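Long-range contacts in MaoC domain protein dehydratase (Chloroflexus aurantiacus, PDB 4E3E), which catalyses the reversible dehydration of (2R,3S)-beta-methylmalyl-CoA to mesaconyl-CoA in the glyoxylate assimilation cycle: residues L174-Y178 with L269-A273; I253-A257 with V339-D343. All coordinates share one frame; numbering follows the deposited sequence.

Contact 1: L174-Y178 with L269-A273; sequences LTVPY and LSIAA
A water molecule joins Ala-272 to Thr-175: it donates a hydrogen to Ala-272 O at 2.6 Å and accepts one from Thr-175 N at 2.9 Å. Two backbone polar groups that do not meet directly are thus satisfied through one mediator. Beside this bridge, Leu-174 reaches the strand with a single branch. Its CB leaves the backbone pointing along the contact, but chi1 of -59° sets CG beside the backbone N, and from there CD2 reaches inward, to 3.8 Å from Ala-273 CB and 4.1 Å from Ala-272 CB. That one methyl can meet two successive alanines follows from a classic beta bulge, in which Ala-272 and Ala-273 both face Thr-345 of the neighbouring strand 338-349. Both CB atoms consequently point toward the loop, and alanine suits the place: each methyl is short enough to leave the leucine branch room beside it. The bulge lies in strand 270-278, in the middle of the antiparallel sheet of this HotDog-clan protein, whereas 174-178 belongs to the long connection following strand 138-149. At the other end of the contact, Tyr-178 OH and Ser-270 OG share a hydrogen bond of 2.8 Å. The serine oxygen lies at the ring's edge, in its plane, so the phenol is met at its hydroxyl end and not over a face. In Tyr-178, CG lies between the backbone N and the carbonyl carbon (chi1 47°), which helps turn the ring toward the strand. Leu-269 adds an apolar neighbour, its CB 3.6 Å from Tyr-178 OH, while Arg-304 hydrogen-bonds to Tyr-178 O.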
ATOM      1  N   LEU A 174       4.596   5.937 -33.000  1.00 29.11           N
ATOM      2  CA  LEU A 174       4.639   6.377 -31.602  1.00 30.12           C
ATOM      3  C   LEU A 174       3.686   7.528 -31.339  1.00 29.59           C
ATOM      4  O   LEU A 174       3.631   8.465 -32.111  1.00 32.20           O
ATOM      5  CB  LEU A 174       6.049   6.813 -31.210  1.00 26.97           C
ATOM      6  CG  LEU A 174       7.181   5.787 -31.341  1.00 29.40           C
ATOM      7  CD1 LEU A 174       8.493   6.386 -30.866  1.00 32.39           C
ATOM      8  CD2 LEU A 174       6.880   4.534 -30.551  1.00 24.18           C
ATOM      9  N   THR A 175       2.949   7.450 -30.237  1.00 28.79           N
ATOM     10  CA  THR A 175       2.142   8.575 -29.757  1.00 32.51           C
ATOM     11  C   THR A 175       3.042   9.504 -28.945  1.00 32.26           C
ATOM     12  O   THR A 175       3.800   9.042 -28.089  1.00 33.12           O
ATOM     13  CB  THR A 175       0.952   8.084 -28.906  1.00 33.85           C
ATOM     14  OG1 THR A 175       0.072   7.322 -29.734  1.00 35.82           O
ATOM     15  CG2 THR A 175       0.170   9.242 -28.310  1.00 32.98           C
ATOM     16  N   VAL A 176       2.973  10.804 -29.234  1.00 31.30           N
ATOM     17  CA  VAL A 176       3.763  11.820 -28.525  1.00 34.64           C
ATOM     18  C   VAL A 176       2.761  12.828 -27.958  1.00 32.63           C
ATOM     19  O   VAL A 176       2.507  13.868 -28.570  1.00 37.08           O
ATOM     20  CB  VAL A 176       4.791  12.519 -29.458  1.00 34.00           C
ATOM     21  CG1 VAL A 176       5.659  13.501 -28.680  1.00 34.30           C
ATOM     22  CG2 VAL A 176       5.665  11.495 -30.167  1.00 33.91           C
ATOM     23  N   PRO A 177       2.184  12.511 -26.784  1.00 32.13           N
ATOM     24  CA  PRO A 177       0.961  13.159 -26.288  1.00 33.75           C
ATOM     25  C   PRO A 177       1.182  14.464 -25.550  1.00 35.16           C
ATOM     26  O   PRO A 177       0.221  15.085 -25.115  1.00 39.88           O
ATOM     27  CB  PRO A 177       0.413  12.133 -25.304  1.00 32.77           C
ATOM     28  CG  PRO A 177       1.637  11.406 -24.789  1.00 29.47           C
ATOM     29  CD  PRO A 177       2.689  11.484 -25.850  1.00 28.89           C
ATOM     30  N   TYR A 178       2.434  14.862 -25.383  1.00 35.04           N
ATOM     31  CA  TYR A 178       2.730  16.128 -24.722  1.00 34.13           C
ATOM     32  C   TYR A 178       3.732  16.936 -25.533  1.00 34.16           C
ATOM     33  O   TYR A 178       4.268  16.450 -26.532  1.00 38.33           O
ATOM     34  CB  TYR A 178       3.207  15.892 -23.288  1.00 34.04           C
ATOM     35  CG  TYR A 178       4.257  14.820 -23.141  1.00 31.60           C
ATOM     36  CD1 TYR A 178       5.598  15.105 -23.357  1.00 37.59           C
ATOM     37  CD2 TYR A 178       3.911  13.515 -22.772  1.00 33.60           C
ATOM     38  CE1 TYR A 178       6.572  14.121 -23.215  1.00 40.14           C
ATOM     39  CE2 TYR A 178       4.874  12.526 -22.629  1.00 32.92           C
ATOM     40  CZ  TYR A 178       6.205  12.834 -22.852  1.00 36.11           C
ATOM     41  OH  TYR A 178       7.182  11.861 -22.702  1.00 37.31           O
ATOM     42  N   LEU A 269      11.105  10.754 -20.168  1.00 23.13           N
ATOM     43  CA  LEU A 269       9.903  11.068 -19.397  1.00 27.18           C
ATOM     44  C   LEU A 269       8.841   9.981 -19.377  1.00 29.50           C
ATOM     45  O   LEU A 269       8.125   9.828 -18.373  1.00 32.96           O
ATOM     46  CB  LEU A 269       9.297  12.382 -19.866  1.00 30.54           C
ATOM     47  CG  LEU A 269      10.097  13.603 -19.406  1.00 34.65           C
ATOM     48  CD1 LEU A 269       9.290  14.831 -19.758  1.00 32.03           C
ATOM     49  CD2 LEU A 269      10.465  13.561 -17.905  1.00 38.23           C
ATOM     50  N   SER A 270       8.740   9.231 -20.475  1.00 27.12           N
ATOM     51  CA  SER A 270       7.739   8.171 -20.569  1.00 28.50           C
ATOM     52  C   SER A 270       8.174   7.138 -21.578  1.00 28.50           C
ATOM     53  O   SER A 270       8.984   7.428 -22.473  1.00 29.74           O
ATOM     54  CB  SER A 270       6.376   8.735 -20.971  1.00 27.94           C
ATOM     55  OG  SER A 270       6.408   9.218 -22.307  1.00 30.43           O
ATOM     56  N   ILE A 271       7.633   5.935 -21.420  1.00 28.41           N
ATOM     57  CA  ILE A 271       7.861   4.844 -22.342  1.00 30.43           C
ATOM     58  C   ILE A 271       6.768   4.869 -23.390  1.00 29.22           C
ATOM     59  O   ILE A 271       5.571   4.863 -23.053  1.00 31.63           O
ATOM     60  CB  ILE A 271       7.864   3.478 -21.625  1.00 28.61           C
ATOM     61  CG1 ILE A 271       9.056   3.399 -20.660  1.00 29.94           C
ATOM     62  CG2 ILE A 271       7.852   2.359 -22.666  1.00 23.82           C
ATOM     63  CD1 ILE A 271       9.037   2.190 -19.723  1.00 25.76           C
ATOM     64  N   ALA A 272       7.176   4.923 -24.658  1.00 27.00           N
ATOM     65  CA  ALA A 272       6.219   5.020 -25.751  1.00 28.30           C
ATOM     66  C   ALA A 272       6.007   3.688 -26.471  1.00 27.94           C
ATOM     67  O   ALA A 272       4.998   3.508 -27.167  1.00 27.43           O
ATOM     68  CB  ALA A 272       6.643   6.102 -26.726  1.00 26.52           C
ATOM     69  N   ALA A 273       6.948   2.759 -26.311  1.00 25.68           N
ATOM     70  CA  ALA A 273       6.824   1.445 -26.917  1.00 26.02           C
ATOM     71  C   ALA A 273       7.658   0.418 -26.185  1.00 25.93           C
ATOM     72  O   ALA A 273       8.705   0.748 -25.616  1.00 28.51           O
ATOM     73  CB  ALA A 273       7.258   1.483 -28.382  1.00 27.38           C
TER
HETATM   74  O   HOH W   1       3.500   5.126 -28.634  1.00 38.31           O

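Contact 2: I253-A257 with V339-D343; sequences IISLA and VLDFD
Ile-254 meets both Leu-340 and Phe-342, and it buries more surface here than any other residue of the two segments. Its two branches divide the work: CG1 lies 3.7 Å from Leu-340 CD1, the two side chains crossing at about a right angle, while the CG2 methyl rests on the Phe-342 ring. This CH-pi contact has Ile-254 CG2 3.8 Å from the ring centroid and 17° off the normal, over the face but shifted toward the rim. A beta-branched residue suits the spot because it can offer each neighbour its own carbon; an alanine here would probably leave that ring face without its methyl and open a gap beside the leucine. Leu-340, with CG anti to its backbone N (chi1 -179°), is carried off the strand toward the helix, where its two methyls spread over Ile-254. Its CD2 comes 3.7 Å from Ile-254 CA and 4.1 Å from Ala-257 CB, about one turn further on, where a small residue lets the leucine lie close to the helix backbone. Ile-253 covers the near end of the strand: its CG2 sits 3.8 Å from Val-339 CG2 and 3.9 Å from Leu-340 CB. Those two neighbouring residues can both turn toward the helix because they form a classic beta bulge facing Ala-316. Asp-341, which takes no part here, has its carboxylate engaged by Arg-313, Tyr-334 and Tyr-327. The axes of helix segment 253-257 and strand segment 339-343 cross at -69° and approach to 9.4 Å, consistent with the HotDog fold, in which a long helix, here 250-265, is wrapped by a curved antiparallel sheet.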
ATOM      1  N   ILE A 253       9.952  -6.910 -12.201  1.00 25.76           N
ATOM      2  CA  ILE A 253      11.358  -6.622 -12.528  1.00 25.27           C
ATOM      3  C   ILE A 253      11.490  -5.502 -13.551  1.00 24.92           C
ATOM      4  O   ILE A 253      12.371  -4.641 -13.434  1.00 24.13           O
ATOM      5  CB  ILE A 253      12.097  -7.895 -12.993  1.00 24.07           C
ATOM      6  CG1 ILE A 253      11.866  -9.013 -11.966  1.00 27.19           C
ATOM      7  CG2 ILE A 253      13.584  -7.632 -13.219  1.00 24.68           C
ATOM      8  CD1 ILE A 253      12.243  -8.641 -10.540  1.00 25.05           C
ATOM      9  N   ILE A 254      10.603  -5.497 -14.542  1.00 26.17           N
ATOM     10  CA  ILE A 254      10.583  -4.418 -15.529  1.00 24.81           C
ATOM     11  C   ILE A 254      10.381  -3.074 -14.818  1.00 26.00           C
ATOM     12  O   ILE A 254      11.076  -2.076 -15.098  1.00 24.25           O
ATOM     13  CB  ILE A 254       9.505  -4.641 -16.616  1.00 24.28           C
ATOM     14  CG1 ILE A 254       9.844  -5.864 -17.483  1.00 24.93           C
ATOM     15  CG2 ILE A 254       9.366  -3.409 -17.500  1.00 23.55           C
ATOM     16  CD1 ILE A 254       8.708  -6.366 -18.359  1.00 23.86           C
ATOM     17  N   SER A 255       9.433  -3.052 -13.889  1.00 24.33           N
ATOM     18  CA  SER A 255       9.091  -1.811 -13.209  1.00 25.30           C
ATOM     19  C   SER A 255      10.194  -1.314 -12.262  1.00 21.84           C
ATOM     20  O   SER A 255      10.436  -0.102 -12.153  1.00 22.19           O
ATOM     21  CB  SER A 255       7.743  -1.960 -12.509  1.00 24.67           C
ATOM     22  OG  SER A 255       6.694  -1.658 -13.427  1.00 26.62           O
ATOM     23  N   LEU A 256      10.876  -2.239 -11.597  1.00 20.48           N
ATOM     24  CA  LEU A 256      12.029  -1.876 -10.812  1.00 21.04           C
ATOM     25  C   LEU A 256      13.168  -1.307 -11.686  1.00 24.19           C
ATOM     26  O   LEU A 256      13.755  -0.269 -11.350  1.00 25.84           O
ATOM     27  CB  LEU A 256      12.545  -3.103 -10.011  1.00 20.06           C
ATOM     28  CG  LEU A 256      11.689  -3.551  -8.797  1.00 24.91           C
ATOM     29  CD1 LEU A 256      12.135  -4.914  -8.287  1.00 26.51           C
ATOM     30  CD2 LEU A 256      11.738  -2.538  -7.651  1.00 26.09           C
ATOM     31  N   ALA A 257      13.479  -1.996 -12.791  1.00 25.02           N
ATOM     32  CA  ALA A 257      14.536  -1.560 -13.706  1.00 23.99           C
ATOM     33  C   ALA A 257      14.258  -0.156 -14.213  1.00 24.36           C
ATOM     34  O   ALA A 257      15.164   0.695 -14.252  1.00 24.56           O
ATOM     35  CB  ALA A 257      14.693  -2.538 -14.869  1.00 23.46           C
ATOM     36  N   VAL A 339      18.414 -11.253 -15.314  1.00 26.70           N
ATOM     37  CA  VAL A 339      17.019 -11.673 -15.107  1.00 22.17           C
ATOM     38  C   VAL A 339      16.060 -11.018 -16.091  1.00 25.03           C
ATOM     39  O   VAL A 339      14.941 -11.510 -16.297  1.00 28.40           O
ATOM     40  CB  VAL A 339      16.528 -11.450 -13.646  1.00 26.15           C
ATOM     41  CG1 VAL A 339      17.304 -12.352 -12.665  1.00 26.21           C
ATOM     42  CG2 VAL A 339      16.579  -9.968 -13.253  1.00 24.66           C
ATOM     43  N   LEU A 340      16.507  -9.926 -16.706  1.00 21.33           N
ATOM     44  CA  LEU A 340      15.656  -9.161 -17.618  1.00 23.81           C
ATOM     45  C   LEU A 340      16.491  -8.576 -18.737  1.00 28.10           C
ATOM     46  O   LEU A 340      17.536  -7.982 -18.478  1.00 31.09           O
ATOM     47  CB  LEU A 340      14.980  -8.018 -16.878  1.00 22.34           C
ATOM     48  CG  LEU A 340      14.051  -7.172 -17.764  1.00 23.05           C
ATOM     49  CD1 LEU A 340      12.835  -8.007 -18.168  1.00 21.10           C
ATOM     50  CD2 LEU A 340      13.647  -5.865 -17.072  1.00 23.92           C
ATOM     51  N   ASP A 341      16.032  -8.752 -19.973  1.00 26.55           N
ATOM     52  CA  ASP A 341      16.583  -8.050 -21.124  1.00 28.17           C
ATOM     53  C   ASP A 341      15.410  -7.324 -21.772  1.00 27.02           C
ATOM     54  O   ASP A 341      14.592  -7.947 -22.441  1.00 27.16           O
ATOM     55  CB  ASP A 341      17.230  -9.050 -22.096  1.00 29.07           C
ATOM     56  CG  ASP A 341      17.837  -8.380 -23.322  1.00 30.85           C
ATOM     57  OD1 ASP A 341      17.722  -7.134 -23.467  1.00 33.97           O
ATOM     58  OD2 ASP A 341      18.419  -9.107 -24.155  1.00 32.80           O
ATOM     59  N   PHE A 342      15.331  -6.012 -21.568  1.00 24.05           N
ATOM     60  CA  PHE A 342      14.132  -5.229 -21.893  1.00 26.79           C
ATOM     61  C   PHE A 342      14.499  -4.160 -22.916  1.00 29.66           C
ATOM     62  O   PHE A 342      15.381  -3.347 -22.665  1.00 29.37           O
ATOM     63  CB  PHE A 342      13.576  -4.595 -20.597  1.00 24.26           C
ATOM     64  CG  PHE A 342      12.263  -3.855 -20.762  1.00 28.09           C
ATOM     65  CD1 PHE A 342      11.129  -4.493 -21.265  1.00 29.07           C
ATOM     66  CD2 PHE A 342      12.146  -2.516 -20.354  1.00 30.19           C
ATOM     67  CE1 PHE A 342       9.920  -3.799 -21.400  1.00 27.69           C
ATOM     68  CE2 PHE A 342      10.936  -1.818 -20.484  1.00 27.27           C
ATOM     69  CZ  PHE A 342       9.828  -2.467 -21.011  1.00 28.56           C
ATOM     70  N   ASP A 343      13.824  -4.166 -24.064  1.00 26.35           N
ATOM     71  CA  ASP A 343      14.176  -3.315 -25.195  1.00 25.82           C
ATOM     72  C   ASP A 343      12.935  -2.481 -25.481  1.00 25.89           C
ATOM     73  O   ASP A 343      11.879  -3.017 -25.810  1.00 27.95           O
ATOM     74  CB  ASP A 343      14.567  -4.237 -26.385  1.00 26.59           C
ATOM     75  CG  ASP A 343      14.659  -3.520 -27.750  1.00 29.02           C
ATOM     76  OD1 ASP A 343      14.390  -2.297 -27.920  1.00 27.38           O
ATOM     77  OD2 ASP A 343      15.012  -4.232 -28.706  1.00 32.63           O
TER

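In the fold
Contact 1 lies on strand 270-278 and contact 2 on strand 338-349, its neighbour in the same sheet; their centres are 19 Å apart. They are also tied along the chain, since helix 250-265 of contact 2 is followed in the chain by strand 270-278 of contact 1. Their nearest atoms come within about 4 Å without touching. Contact 1 is the closer to the probable substrate site: the side chain of Thr-175 is about 4 Å from Gly-96 and that of Ser-270 about 5 Å from that of Ser-65, both substrate-binding by similarity. Contact 2 is more deeply buried, with Ile-254 about 8 Å, side chain to side chain, from the inferred substrate-binding residues Asn-87 and Asp-64.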